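Local atomic coordinates of AgaA (Rhizobium radiobacter, PDB entry 6HLX), a protein that binds the opine agropinic acid as the periplasmic solute-binding protein of an ABC transporter that imports it into the bacterium. Residues A[465-470]-A[474-479]; A[36-41]-A[46-51]; A[370-375]-A[404-409]; A[87-90]-A[95-98]. All blocks are in the same frame, centred on the assembly; numbering follows the deposited sequence.

Contact 1. Residues A[465-470]-A[474-479]; sequences FTNMPG and FQSGLS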
loop_
_atom_site.group_PDB
_atom_site.type_symbol
_atom_site.label_atom_id
_atom_site.label_comp_id
_atom_site.label_asym_id
_atom_site.label_seq_id
_atom_site.Cartn_x
_atom_site.Cartn_y
_atom_site.Cartn_z
ATOM N N PHE A 465 18.556 3.717 7.178
ATOM C CA PHE A 465 17.299 3.095 6.739
ATOM C C PHE A 465 16.202 3.823 7.515
ATOM O O PHE A 465 16.326 4.000 8.733
ATOM C CB PHE A 465 17.235 1.570 6.979
ATOM C CG PHE A 465 16.002 0.961 6.323
ATOM C CD1 PHE A 465 15.990 0.667 4.959
ATOM C CD2 PHE A 465 14.835 0.748 7.058
ATOM C CE1 PHE A 465 14.836 0.152 4.342
ATOM C CE2 PHE A 465 13.686 0.234 6.446
ATOM C CZ PHE A 465 13.684 -0.055 5.091
ATOM N N THR A 466 15.134 4.223 6.815
ATOM C CA THR A 466 14.062 5.014 7.408
ATOM C C THR A 466 12.730 4.308 7.280
ATOM O O THR A 466 12.325 3.935 6.174
ATOM C CB THR A 466 13.959 6.393 6.698
ATOM O OG1 THR A 466 15.213 7.063 6.792
ATOM C CG2 THR A 466 12.879 7.303 7.322
ATOM N N ASN A 467 12.034 4.184 8.408
ATOM C CA ASN A 467 10.648 3.679 8.419
ATOM C C ASN A 467 9.852 4.969 8.091
ATOM O O ASN A 467 9.719 5.863 8.945
ATOM C CB ASN A 467 10.273 3.128 9.800
ATOM C CG ASN A 467 8.906 2.468 9.776
ATOM O OD1 ASN A 467 8.145 2.614 8.813
ATOM N ND2 ASN A 467 8.586 1.726 10.825
ATOM N N MET A 468 9.452 5.118 6.819
ATOM C CA MET A 468 8.890 6.366 6.289
ATOM C C MET A 468 7.556 6.741 6.952
ATOM O O MET A 468 6.852 5.873 7.482
ATOM C CB MET A 468 8.862 6.366 4.761
ATOM C CG MET A 468 10.310 6.576 4.207
ATOM S SD MET A 468 10.494 6.248 2.435
ATOM C CE MET A 468 9.272 7.366 1.740
ATOM N N PRO A 469 7.304 8.057 7.082
ATOM C CA PRO A 469 6.253 8.508 8.006
ATOM C C PRO A 469 4.807 8.208 7.628
ATOM O O PRO A 469 4.440 8.300 6.460
ATOM C CB PRO A 469 6.500 10.015 8.139
ATOM C CG PRO A 469 7.260 10.400 6.923
ATOM C CD PRO A 469 8.132 9.195 6.619
ATOM N N GLY A 470 4.011 7.889 8.657
ATOM C CA GLY A 470 2.570 7.657 8.549
ATOM C C GLY A 470 2.227 6.678 7.447
ATOM O O GLY A 470 2.769 5.575 7.421
ATOM N N PHE A 474 4.859 1.613 3.936
ATOM C CA PHE A 474 5.048 0.511 2.972
ATOM C C PHE A 474 6.039 0.845 1.831
ATOM O O PHE A 474 6.404 -0.051 1.059
ATOM C CB PHE A 474 3.716 0.014 2.405
ATOM C CG PHE A 474 2.754 -0.638 3.378
ATOM C CD1 PHE A 474 3.184 -1.077 4.632
ATOM C CD2 PHE A 474 1.427 -0.870 3.018
ATOM C CE1 PHE A 474 2.300 -1.722 5.511
ATOM C CE2 PHE A 474 0.536 -1.489 3.913
ATOM C CZ PHE A 474 0.977 -1.908 5.149
ATOM N N GLN A 475 6.426 2.141 1.711
ATOM C CA GLN A 475 7.396 2.591 0.701
ATOM C C GLN A 475 8.791 2.750 1.299
ATOM O O GLN A 475 9.686 3.271 0.623
ATOM C CB GLN A 475 6.953 3.916 0.063
ATOM C CG GLN A 475 5.630 3.771 -0.695
ATOM C CD GLN A 475 5.358 4.981 -1.543
ATOM O OE1 GLN A 475 6.255 5.770 -1.809
ATOM N NE2 GLN A 475 4.114 5.141 -1.975
ATOM N N SER A 476 8.992 2.316 2.553
ATOM C CA SER A 476 10.282 2.470 3.253
ATOM C C SER A 476 11.476 1.875 2.508
ATOM O O SER A 476 12.614 2.341 2.710
ATOM C CB SER A 476 10.217 1.905 4.669
ATOM O OG SER A 476 9.265 2.600 5.459
ATOM N N GLY A 477 11.213 0.887 1.631
ATOM C CA GLY A 477 12.275 0.299 0.805
ATOM C C GLY A 477 13.003 1.330 -0.052
ATOM O O GLY A 477 14.171 1.125 -0.412
ATOM N N LEU A 478 12.356 2.491 -0.334
ATOM C CA LEU A 478 13.045 3.583 -1.048
ATOM C C LEU A 478 14.308 4.037 -0.299
ATOM O O LEU A 478 15.306 4.415 -0.928
ATOM C CB LEU A 478 12.121 4.803 -1.151
ATOM C CG LEU A 478 11.105 4.773 -2.283
ATOM C CD1 LEU A 478 9.990 5.828 -2.054
ATOM C CD2 LEU A 478 11.802 5.032 -3.627
ATOM N N SER A 479 14.263 4.025 1.047
ATOM C CA SER A 479 15.370 4.520 1.864
ATOM C C SER A 479 16.638 3.626 1.801
ATOM O O SER A 479 17.677 4.007 2.351
ATOM C CB SER A 479 14.915 4.752 3.305
ATOM O OG SER A 479 14.815 3.528 4.017
#
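The hydroxyl of Ser479 reaches the backbone of Thr466, where Thr466 N donates to Ser479 OG in an almost perfectly straight hydrogen bond of 2.9 Å at 176°. Its OG is turned between its own backbone N and carbonyl carbon (chi1 77°), which also brings it back over the preceding turn, so that Ser479 OG donates at 2.8 Å to Ser476 O. Accepting one bond and donating another, the hydroxyl has its rotation fixed and lies above one face of the Phe465 ring, displaced toward the rim; Phe465 CD1 is 3.2 Å from Ser479 OG. Phe465 swings its ring there with CG anti to the backbone N (chi1 -172°), and Tyr456 meets that ring edge-to-face. Residues 474-479 form part of a 3-10 segment, in which Ser476 O also takes the N-H of Ser479, while Phe474, within it, lines the agropinic acid pocket. A second serine repeats the grip on the facing loop in another rotamer: Ser476 OG accepts from Met468 N at 2.9 Å and also bonds to Thr473 O. Small hydroxyl side chains suit both places, since each takes up a peptide N-H of a loop that has no strand partner here. Between these bonds, Ser476 CB presses on Thr466 O at 3.3 Å. Met468 bends at its last torsion to bring SD within 3.6 Å of Gln475 O, and its CE lies 4.2 Å from Leu478 CD1, the two flexible apolar chains crossing at about a right angle.

Contact 2. Residues A[36-41]-A[46-51]; sequences LVNYGI and SPELAE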
loop_
_atom_site.group_PDB
_atom_site.type_symbol
_atom_site.label_atom_id
_atom_site.label_comp_id
_atom_site.label_asym_id
_atom_site.label_seq_id
_atom_site.Cartn_x
_atom_site.Cartn_y
_atom_site.Cartn_z
ATOM N N LEU A 36 8.683 9.194 -12.308
ATOM C CA LEU A 36 8.952 10.596 -12.636
ATOM C C LEU A 36 9.280 11.323 -11.330
ATOM O O LEU A 36 10.203 12.132 -11.264
ATOM C CB LEU A 36 7.715 11.224 -13.286
ATOM C CG LEU A 36 7.423 10.723 -14.697
ATOM C CD1 LEU A 36 5.992 11.087 -15.133
ATOM C CD2 LEU A 36 8.500 11.200 -15.680
ATOM N N VAL A 37 8.536 10.958 -10.278
ATOM C CA VAL A 37 8.687 11.461 -8.911
ATOM C C VAL A 37 8.543 10.276 -7.953
ATOM O O VAL A 37 7.948 9.257 -8.316
ATOM C CB VAL A 37 7.629 12.543 -8.576
ATOM C CG1 VAL A 37 7.874 13.839 -9.349
ATOM C CG2 VAL A 37 6.199 12.028 -8.801
ATOM N N ASN A 38 9.081 10.413 -6.749
ATOM C CA ASN A 38 8.879 9.416 -5.686
ATOM C C ASN A 38 8.913 10.180 -4.391
ATOM O O ASN A 38 9.496 11.267 -4.349
ATOM C CB ASN A 38 9.955 8.348 -5.698
ATOM C CG ASN A 38 9.788 7.371 -6.840
ATOM O OD1 ASN A 38 10.535 7.407 -7.822
ATOM N ND2 ASN A 38 8.785 6.485 -6.750
ATOM N N TYR A 39 8.312 9.625 -3.317
ATOM C CA TYR A 39 8.388 10.317 -2.035
ATOM C C TYR A 39 9.799 10.221 -1.454
ATOM O O TYR A 39 10.425 9.159 -1.522
ATOM C CB TYR A 39 7.402 9.666 -1.059
ATOM C CG TYR A 39 5.959 10.026 -1.347
ATOM C CD1 TYR A 39 5.467 11.301 -1.069
ATOM C CD2 TYR A 39 5.078 9.086 -1.873
ATOM C CE1 TYR A 39 4.123 11.616 -1.278
ATOM C CE2 TYR A 39 3.737 9.397 -2.103
ATOM C CZ TYR A 39 3.262 10.659 -1.794
ATOM O OH TYR A 39 1.932 10.938 -2.013
ATOM N N GLY A 40 10.252 11.313 -0.851
ATOM C CA GLY A 40 11.509 11.409 -0.118
ATOM C C GLY A 40 11.288 10.853 1.283
ATOM O O GLY A 40 10.138 10.626 1.693
ATOM N N ILE A 41 12.388 10.616 2.035
ATOM C CA ILE A 41 12.305 10.008 3.367
ATOM C C ILE A 41 11.529 10.869 4.375
ATOM O O ILE A 41 11.077 10.329 5.384
ATOM C CB ILE A 41 13.698 9.581 3.911
ATOM C CG1 ILE A 41 14.612 10.813 4.169
ATOM C CG2 ILE A 41 14.343 8.539 2.978
ATOM C CD1 ILE A 41 15.826 10.539 5.061
ATOM N N SER A 46 9.771 14.060 -4.362
ATOM C CA SER A 46 11.121 14.266 -4.871
ATOM C C SER A 46 11.139 14.149 -6.408
ATOM O O SER A 46 10.588 13.184 -6.920
ATOM C CB SER A 46 12.061 13.226 -4.256
ATOM O OG SER A 46 13.370 13.295 -4.805
ATOM N N PRO A 47 11.779 15.094 -7.143
ATOM C CA PRO A 47 11.894 14.938 -8.604
ATOM C C PRO A 47 12.938 13.848 -8.887
ATOM O O PRO A 47 14.125 13.963 -8.516
ATOM C CB PRO A 47 12.317 16.338 -9.074
ATOM C CG PRO A 47 13.064 16.921 -7.923
ATOM C CD PRO A 47 12.482 16.310 -6.664
ATOM N N GLU A 48 12.475 12.739 -9.459
ATOM C CA GLU A 48 13.335 11.571 -9.709
ATOM C C GLU A 48 13.693 11.501 -11.182
ATOM O O GLU A 48 14.582 12.238 -11.594
ATOM C CB GLU A 48 12.703 10.274 -9.142
ATOM C CG GLU A 48 12.655 10.281 -7.609
ATOM C CD GLU A 48 13.973 10.187 -6.848
ATOM O OE1 GLU A 48 14.963 9.648 -7.398
ATOM O OE2 GLU A 48 14.006 10.627 -5.675
ATOM N N LEU A 49 12.989 10.693 -12.004
ATOM C CA LEU A 49 13.314 10.713 -13.446
ATOM C C LEU A 49 12.911 12.047 -14.119
ATOM O O LEU A 49 13.467 12.418 -15.167
ATOM C CB LEU A 49 12.724 9.524 -14.166
ATOM C CG LEU A 49 13.275 8.181 -13.700
ATOM C CD1 LEU A 49 12.538 7.037 -14.403
ATOM C CD2 LEU A 49 14.811 8.081 -13.954
ATOM N N ALA A 50 11.982 12.777 -13.494
ATOM C CA ALA A 50 11.662 14.138 -13.927
ATOM C C ALA A 50 12.556 15.060 -13.087
ATOM O O ALA A 50 12.470 15.026 -11.858
ATOM C CB ALA A 50 10.186 14.457 -13.677
ATOM N N GLU A 51 13.459 15.823 -13.713
ATOM C CA GLU A 51 14.291 16.803 -12.983
ATOM C C GLU A 51 13.416 17.974 -12.477
ATOM O O GLU A 51 13.738 18.642 -11.487
ATOM C CB GLU A 51 15.364 17.356 -13.909
ATOM C CG GLU A 51 16.383 18.204 -13.184
ATOM C CD GLU A 51 17.620 18.506 -13.996
ATOM O OE1 GLU A 51 18.552 19.115 -13.424
ATOM O OE2 GLU A 51 17.658 18.145 -15.197
HETATM O O HOH W 1 13.018 9.704 -3.144
#
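Leu36 and Ala50 meet at the packed end of this contact, where Leu36 CB lies 4.1 Å from Ala50 CB and Phe64 of strand 61-66 touches both side chains. The same end is pinned by the carbonyl of Leu36, which accepts two N-H groups: Ala50 N at 2.9 Å, in the carbonyl plane and on a lone pair, and Glu48 N at 3.0 Å, tilted 29° from that plane. This doubled acceptor lies where strand 45-55 is interrupted around Glu48 and Leu49. Toward the turn the antiparallel hairpin becomes regular. Val37 and Pro47 form a non-hydrogen-bonded pair, where proline's missing N-H costs no bond to strand 37-39, and Asn38 and Ser46 form the hydrogen-bonded pair, with Ser46 N to Asn38 O at 2.8 Å. The looser side carries Ser46 and Gly40, both partly exposed, and a water; Glu48 beside them is buried. Bent at chi2, Glu48 lays its CG against Asn38 OD1 at 3.6 Å, and that amide oxygen is itself held by Gly35 N. Glu48 OE2 takes the hydroxyl of Ser46 at 2.9 Å from above the carboxylate plane, as well as a water that also donates to Tyr39 O; Tyr181 OH bonds to OE1. The strands are thus joined by backbone bonds, while the carboxylate, probably kept ionised by its salt bridge to Lys182, ties Ser46 and, through water, Tyr39 O together.

Contact 3. Residues A[370-375]-A[404-409]; sequences GDYDFT and NSPYFN. With EDO (1,2-ethanediol), chain B.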
loop_
_atom_site.group_PDB
_atom_site.type_symbol
_atom_site.label_atom_id
_atom_site.label_comp_id
_atom_site.label_asym_id
_atom_site.label_seq_id
_atom_site.Cartn_x
_atom_site.Cartn_y
_atom_site.Cartn_z
ATOM N N GLY A 370 -11.676 -10.159 -6.619
ATOM C CA GLY A 370 -12.886 -10.058 -5.799
ATOM C C GLY A 370 -13.453 -11.422 -5.449
ATOM O O GLY A 370 -14.647 -11.553 -5.172
ATOM N N ASP A 371 -12.590 -12.464 -5.444
ATOM C CA ASP A 371 -12.999 -13.833 -5.138
ATOM C C ASP A 371 -13.121 -14.042 -3.619
ATOM O O ASP A 371 -12.384 -14.831 -3.019
ATOM C CB ASP A 371 -12.043 -14.846 -5.787
ATOM C CG ASP A 371 -12.490 -16.289 -5.656
ATOM O OD1 ASP A 371 -13.681 -16.521 -5.296
ATOM O OD2 ASP A 371 -11.654 -17.188 -5.891
ATOM N N TYR A 372 -14.067 -13.327 -3.002
ATOM C CA TYR A 372 -14.300 -13.392 -1.563
ATOM C C TYR A 372 -15.639 -12.743 -1.232
ATOM O O TYR A 372 -16.165 -12.016 -2.073
ATOM C CB TYR A 372 -13.151 -12.674 -0.807
ATOM C CG TYR A 372 -12.987 -11.186 -1.069
ATOM C CD1 TYR A 372 -13.697 -10.244 -0.324
ATOM C CD2 TYR A 372 -12.030 -10.711 -1.969
ATOM C CE1 TYR A 372 -13.486 -8.876 -0.487
ATOM C CE2 TYR A 372 -11.841 -9.339 -2.174
ATOM C CZ TYR A 372 -12.563 -8.424 -1.420
ATOM O OH TYR A 372 -12.334 -7.070 -1.539
ATOM N N ASP A 373 -16.158 -12.971 0.001
ATOM C CA ASP A 373 -17.399 -12.356 0.526
ATOM C C ASP A 373 -16.950 -11.065 1.257
ATOM O O ASP A 373 -17.453 -9.980 0.982
ATOM C CB ASP A 373 -18.095 -13.312 1.508
ATOM C CG ASP A 373 -18.587 -14.620 0.896
ATOM O OD1 ASP A 373 -18.773 -14.664 -0.334
ATOM O OD2 ASP A 373 -18.761 -15.605 1.653
ATOM N N PHE A 374 -15.966 -11.199 2.158
ATOM C CA PHE A 374 -15.298 -10.066 2.815
ATOM C C PHE A 374 -13.902 -10.448 3.199
ATOM O O PHE A 374 -13.578 -11.636 3.219
ATOM C CB PHE A 374 -16.094 -9.417 3.968
ATOM C CG PHE A 374 -16.325 -10.134 5.280
ATOM C CD1 PHE A 374 -16.563 -11.513 5.312
ATOM C CD2 PHE A 374 -16.481 -9.410 6.465
ATOM C CE1 PHE A 374 -16.898 -12.154 6.512
ATOM C CE2 PHE A 374 -16.816 -10.053 7.666
ATOM C CZ PHE A 374 -17.022 -11.420 7.678
ATOM N N THR A 375 -13.025 -9.448 3.378
ATOM C CA THR A 375 -11.607 -9.730 3.664
ATOM C C THR A 375 -11.059 -8.802 4.710
ATOM O O THR A 375 -11.499 -7.650 4.795
ATOM C CB THR A 375 -10.746 -9.709 2.370
ATOM O OG1 THR A 375 -9.396 -10.125 2.659
ATOM C CG2 THR A 375 -10.677 -8.309 1.692
ATOM N N ASN A 404 -10.460 -1.385 -2.120
ATOM C CA ASN A 404 -11.890 -1.030 -2.061
ATOM C C ASN A 404 -12.804 -2.192 -1.646
ATOM O O ASN A 404 -12.343 -3.316 -1.419
ATOM C CB ASN A 404 -12.358 -0.403 -3.395
ATOM C CG ASN A 404 -12.711 -1.413 -4.465
ATOM O OD1 ASN A 404 -12.084 -2.471 -4.564
ATOM N ND2 ASN A 404 -13.720 -1.107 -5.299
ATOM N N SER A 405 -14.115 -1.906 -1.597
ATOM C CA SER A 405 -15.159 -2.896 -1.352
ATOM C C SER A 405 -15.750 -3.218 -2.734
ATOM O O SER A 405 -16.415 -2.357 -3.335
ATOM C CB SER A 405 -16.211 -2.337 -0.397
ATOM O OG SER A 405 -15.683 -2.575 0.898
ATOM N N PRO A 406 -15.397 -4.401 -3.297
ATOM C CA PRO A 406 -15.776 -4.703 -4.682
ATOM C C PRO A 406 -17.199 -4.311 -5.073
ATOM O O PRO A 406 -18.167 -4.594 -4.351
ATOM C CB PRO A 406 -15.530 -6.213 -4.800
ATOM C CG PRO A 406 -14.339 -6.447 -3.902
ATOM C CD PRO A 406 -14.545 -5.478 -2.735
ATOM N N TYR A 407 -17.301 -3.572 -6.200
ATOM C CA TYR A 407 -18.538 -3.126 -6.853
ATOM C C TYR A 407 -19.308 -2.022 -6.120
ATOM O O TYR A 407 -20.341 -1.585 -6.630
ATOM C CB TYR A 407 -19.476 -4.311 -7.200
ATOM C CG TYR A 407 -18.735 -5.405 -7.940
ATOM C CD1 TYR A 407 -18.397 -5.258 -9.285
ATOM C CD2 TYR A 407 -18.269 -6.533 -7.271
ATOM C CE1 TYR A 407 -17.645 -6.228 -9.955
ATOM C CE2 TYR A 407 -17.533 -7.517 -7.934
ATOM C CZ TYR A 407 -17.232 -7.361 -9.278
ATOM O OH TYR A 407 -16.506 -8.323 -9.934
ATOM N N PHE A 408 -18.776 -1.498 -4.998
ATOM C CA PHE A 408 -19.408 -0.353 -4.351
ATOM C C PHE A 408 -19.299 0.849 -5.314
ATOM O O PHE A 408 -18.219 1.127 -5.848
ATOM C CB PHE A 408 -18.721 -0.008 -3.019
ATOM C CG PHE A 408 -19.306 1.238 -2.375
ATOM C CD1 PHE A 408 -20.557 1.204 -1.767
ATOM C CD2 PHE A 408 -18.606 2.443 -2.390
ATOM C CE1 PHE A 408 -21.105 2.361 -1.192
ATOM C CE2 PHE A 408 -19.143 3.596 -1.809
ATOM C CZ PHE A 408 -20.392 3.552 -1.214
ATOM N N ASN A 409 -20.411 1.558 -5.498
ATOM C CA ASN A 409 -20.467 2.708 -6.396
ATOM C C ASN A 409 -21.616 3.603 -5.949
ATOM O O ASN A 409 -22.776 3.247 -6.138
ATOM C CB ASN A 409 -20.673 2.201 -7.847
ATOM C CG ASN A 409 -20.521 3.214 -8.959
ATOM O OD1 ASN A 409 -19.999 4.312 -8.784
ATOM N ND2 ASN A 409 -20.961 2.840 -10.153
HETATM C C1 EDO B . -20.385 -12.950 -4.700
HETATM O O1 EDO B . -21.525 -13.599 -4.173
HETATM C C2 EDO B . -19.548 -12.377 -3.530
HETATM O O2 EDO B . -19.010 -13.424 -2.741
#
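A helix C-cap and a beta turn meet here: Gly370, in the Schellman motif that ends helix 360-369, packs on Pro406, the second residue of a type II beta turn from Ser405 to Phe408. Gly370 takes a positive phi of 70°, easy for a residue without CB, and its CA comes to 4.3 Å from Pro406 CG. Proline suits its corner because its ring fixes phi near the value the turn needs, and the turn is closed by Phe408 N to Ser405 O at 3.0 Å. On the 370-375 side, Tyr372 does most of the touching. With CG between the backbone N and the carbonyl carbon (chi1 63°), the ring reaches across to the proline, the two side chains approaching from opposite directions. The hydroxyl end makes the contact: Tyr372 OH is 3.0 Å from Pro406 CD, a snug fit, and Tyr372 CZ is 3.6 Å from Pro406 CG. Thr375 CG2 lies over one face of the ring, so the strand that follows also packs on the tyrosine. No hydrogen bond joins the two segments; Asn404 O turns to Gln244 NE2 instead. Nearby, a 1,2-ethanediol, probably from the crystallisation liquor, donates through O2 to Asp373 OD1 at 2.7 Å. The Schellman turn leads helix 360-369 into strand 374-379, which lies parallel to strand 322-327; together with the parallel strand 351-356 before it, the helix makes a beta-alpha-beta crossover, as expected in an alpha/beta lobe of a periplasmic binding protein.

Contact 4. Residues A[87-90]-A[95-98]; sequences ERIL and KASF. With EDO (1,2-ethanediol), chain C; EDO (1,2-ethanediol), chain D.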
loop_
_atom_site.group_PDB
_atom_site.type_symbol
_atom_site.label_atom_id
_atom_site.label_comp_id
_atom_site.label_asym_id
_atom_site.label_seq_id
_atom_site.Cartn_x
_atom_site.Cartn_y
_atom_site.Cartn_z
ATOM N N GLU A 87 1.096 4.000 -20.573
ATOM C CA GLU A 87 0.094 3.294 -21.387
ATOM C C GLU A 87 -0.221 1.896 -20.859
ATOM O O GLU A 87 -1.381 1.462 -20.934
ATOM C CB GLU A 87 0.491 3.277 -22.848
ATOM C CG GLU A 87 0.137 4.602 -23.498
ATOM C CD GLU A 87 0.568 4.751 -24.941
ATOM O OE1 GLU A 87 0.072 5.692 -25.600
ATOM O OE2 GLU A 87 1.401 3.943 -25.413
ATOM N N ARG A 88 0.783 1.215 -20.269
ATOM C CA ARG A 88 0.567 -0.115 -19.668
ATOM C C ARG A 88 -0.348 -0.011 -18.442
ATOM O O ARG A 88 -1.186 -0.887 -18.207
ATOM C CB ARG A 88 1.910 -0.776 -19.312
ATOM C CG ARG A 88 1.737 -2.220 -18.910
ATOM C CD ARG A 88 2.953 -3.092 -19.100
ATOM N NE ARG A 88 2.576 -4.440 -18.701
ATOM C CZ ARG A 88 2.973 -5.043 -17.586
ATOM N NH1 ARG A 88 3.865 -4.461 -16.786
ATOM N NH2 ARG A 88 2.510 -6.248 -17.279
ATOM N N ILE A 89 -0.213 1.068 -17.674
ATOM C CA ILE A 89 -1.062 1.284 -16.495
ATOM C C ILE A 89 -2.502 1.566 -16.936
ATOM O O ILE A 89 -3.464 1.042 -16.357
ATOM C CB ILE A 89 -0.511 2.449 -15.630
ATOM C CG1 ILE A 89 0.901 2.075 -15.070
ATOM C CG2 ILE A 89 -1.514 2.779 -14.477
ATOM C CD1 ILE A 89 1.741 3.323 -14.528
ATOM N N LEU A 90 -2.640 2.395 -17.973
ATOM C CA LEU A 90 -3.943 2.837 -18.480
ATOM C C LEU A 90 -4.737 1.786 -19.241
ATOM O O LEU A 90 -5.939 1.964 -19.451
ATOM C CB LEU A 90 -3.748 4.082 -19.368
ATOM C CG LEU A 90 -3.139 5.315 -18.674
ATOM C CD1 LEU A 90 -2.747 6.398 -19.713
ATOM C CD2 LEU A 90 -4.067 5.877 -17.606
ATOM N N LYS A 95 -3.418 -5.513 -16.181
ATOM C CA LYS A 95 -3.529 -5.873 -14.769
ATOM C C LYS A 95 -3.002 -4.787 -13.797
ATOM O O LYS A 95 -2.762 -5.101 -12.631
ATOM C CB LYS A 95 -2.863 -7.245 -14.511
ATOM C CG LYS A 95 -1.395 -7.360 -14.894
ATOM C CD LYS A 95 -0.976 -8.833 -14.901
ATOM C CE LYS A 95 0.164 -9.108 -15.843
ATOM N NZ LYS A 95 0.347 -10.568 -16.070
ATOM N N ALA A 96 -2.856 -3.521 -14.246
ATOM C CA ALA A 96 -2.354 -2.474 -13.349
ATOM C C ALA A 96 -3.299 -2.277 -12.181
ATOM O O ALA A 96 -4.503 -2.034 -12.381
ATOM C CB ALA A 96 -2.178 -1.165 -14.101
ATOM N N SER A 97 -2.756 -2.359 -10.955
ATOM C CA SER A 97 -3.573 -2.215 -9.745
ATOM C C SER A 97 -4.167 -0.815 -9.551
ATOM O O SER A 97 -5.203 -0.701 -8.873
ATOM C CB SER A 97 -2.763 -2.601 -8.508
ATOM O OG SER A 97 -2.264 -3.926 -8.647
ATOM N N PHE A 98 -3.479 0.245 -10.069
ATOM C CA PHE A 98 -3.918 1.624 -9.865
ATOM C C PHE A 98 -4.413 2.272 -11.131
ATOM O O PHE A 98 -4.405 3.504 -11.245
ATOM C CB PHE A 98 -2.822 2.450 -9.176
ATOM C CG PHE A 98 -2.547 1.945 -7.777
ATOM C CD1 PHE A 98 -3.378 2.309 -6.713
ATOM C CD2 PHE A 98 -1.488 1.072 -7.529
ATOM C CE1 PHE A 98 -3.146 1.822 -5.421
ATOM C CE2 PHE A 98 -1.258 0.574 -6.238
ATOM C CZ PHE A 98 -2.103 0.938 -5.196
HETATM C C1 EDO C . -0.638 -6.834 -20.064
HETATM O O1 EDO C . -1.636 -7.209 -20.998
HETATM C C2 EDO C . -1.224 -6.923 -18.649
HETATM O O2 EDO C . -0.812 -5.785 -17.909
HETATM C C1 EDO D . -3.017 7.641 -24.149
HETATM O O1 EDO D . -1.822 7.702 -24.919
HETATM C C2 EDO D . -3.411 6.157 -23.920
HETATM O O2 EDO D . -4.579 6.088 -23.111
HETATM O O HOH W 2 -3.820 -1.987 -16.783
#
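This is a small apolar contact with a water bridge, folding the loop after helix 79-90 back onto that helix's last turn. Ala96 makes the main apolar touch: its CB points at the helix and lies 3.4 Å from Ile89 O and 4.0 Å from Ile89 CG2. A small methyl suits this close approach to a helix backbone, and the beta-branched isoleucine, with CG2 anti to its own N, turns that methyl toward Ala96. No direct hydrogen bond crosses. Instead a water accepts from Ala96 N at 3.1 Å and can donate to Ile89 O, serving a carbonyl at the helix end where no further helical turn follows. Toward the surface Arg88 and Lys95 run past each other obliquely. Lys95 CE sits near the plane of the guanidinium at its edge, 4.0 Å from Arg88 NH2, whereas the charged ends, Arg88 NH2 and Lys95 NZ, stay 5.0 Å apart. Asp16 pairs with Arg88 NH2 in a salt bridge and also touches Lys95, which probably offsets the two positive charges. The O2 of an ethanediol, likely from the crystallisation liquor, accepts from Lys95 N at 3.1 Å, nearly straight at 170°. Beyond Ala96, Ser97 bonds by its OG to Gln20 N, and Phe98 stands at the N-cap position of helix 99-102. The link thus passes from helix 79-90 to helix 99-102, with Val18 against Ile89 and strand 105-110 touched by Leu90.

Contacts 1 and 2 touch each other: Met468 CE packs on Gly40 O and Leu478 CD1 on Tyr39 O, each at 3.4 Å, so the 3-10 loop leans on the hairpin. Both are buried and rely on hydrogen bonds, but contact 1 satisfies loop N-H groups with serine hydroxyls, while contact 2 pairs backbone with backbone and adds a buried carboxylate. Contacts 3 and 4 lack direct hydrogen bonds between their segments. The former is partly buried and joins a helix end to a turn; the latter has a buried methyl contact with charged side chains at its outer edge. Contact 3 lies across the chain's centre from contacts 1 and 2.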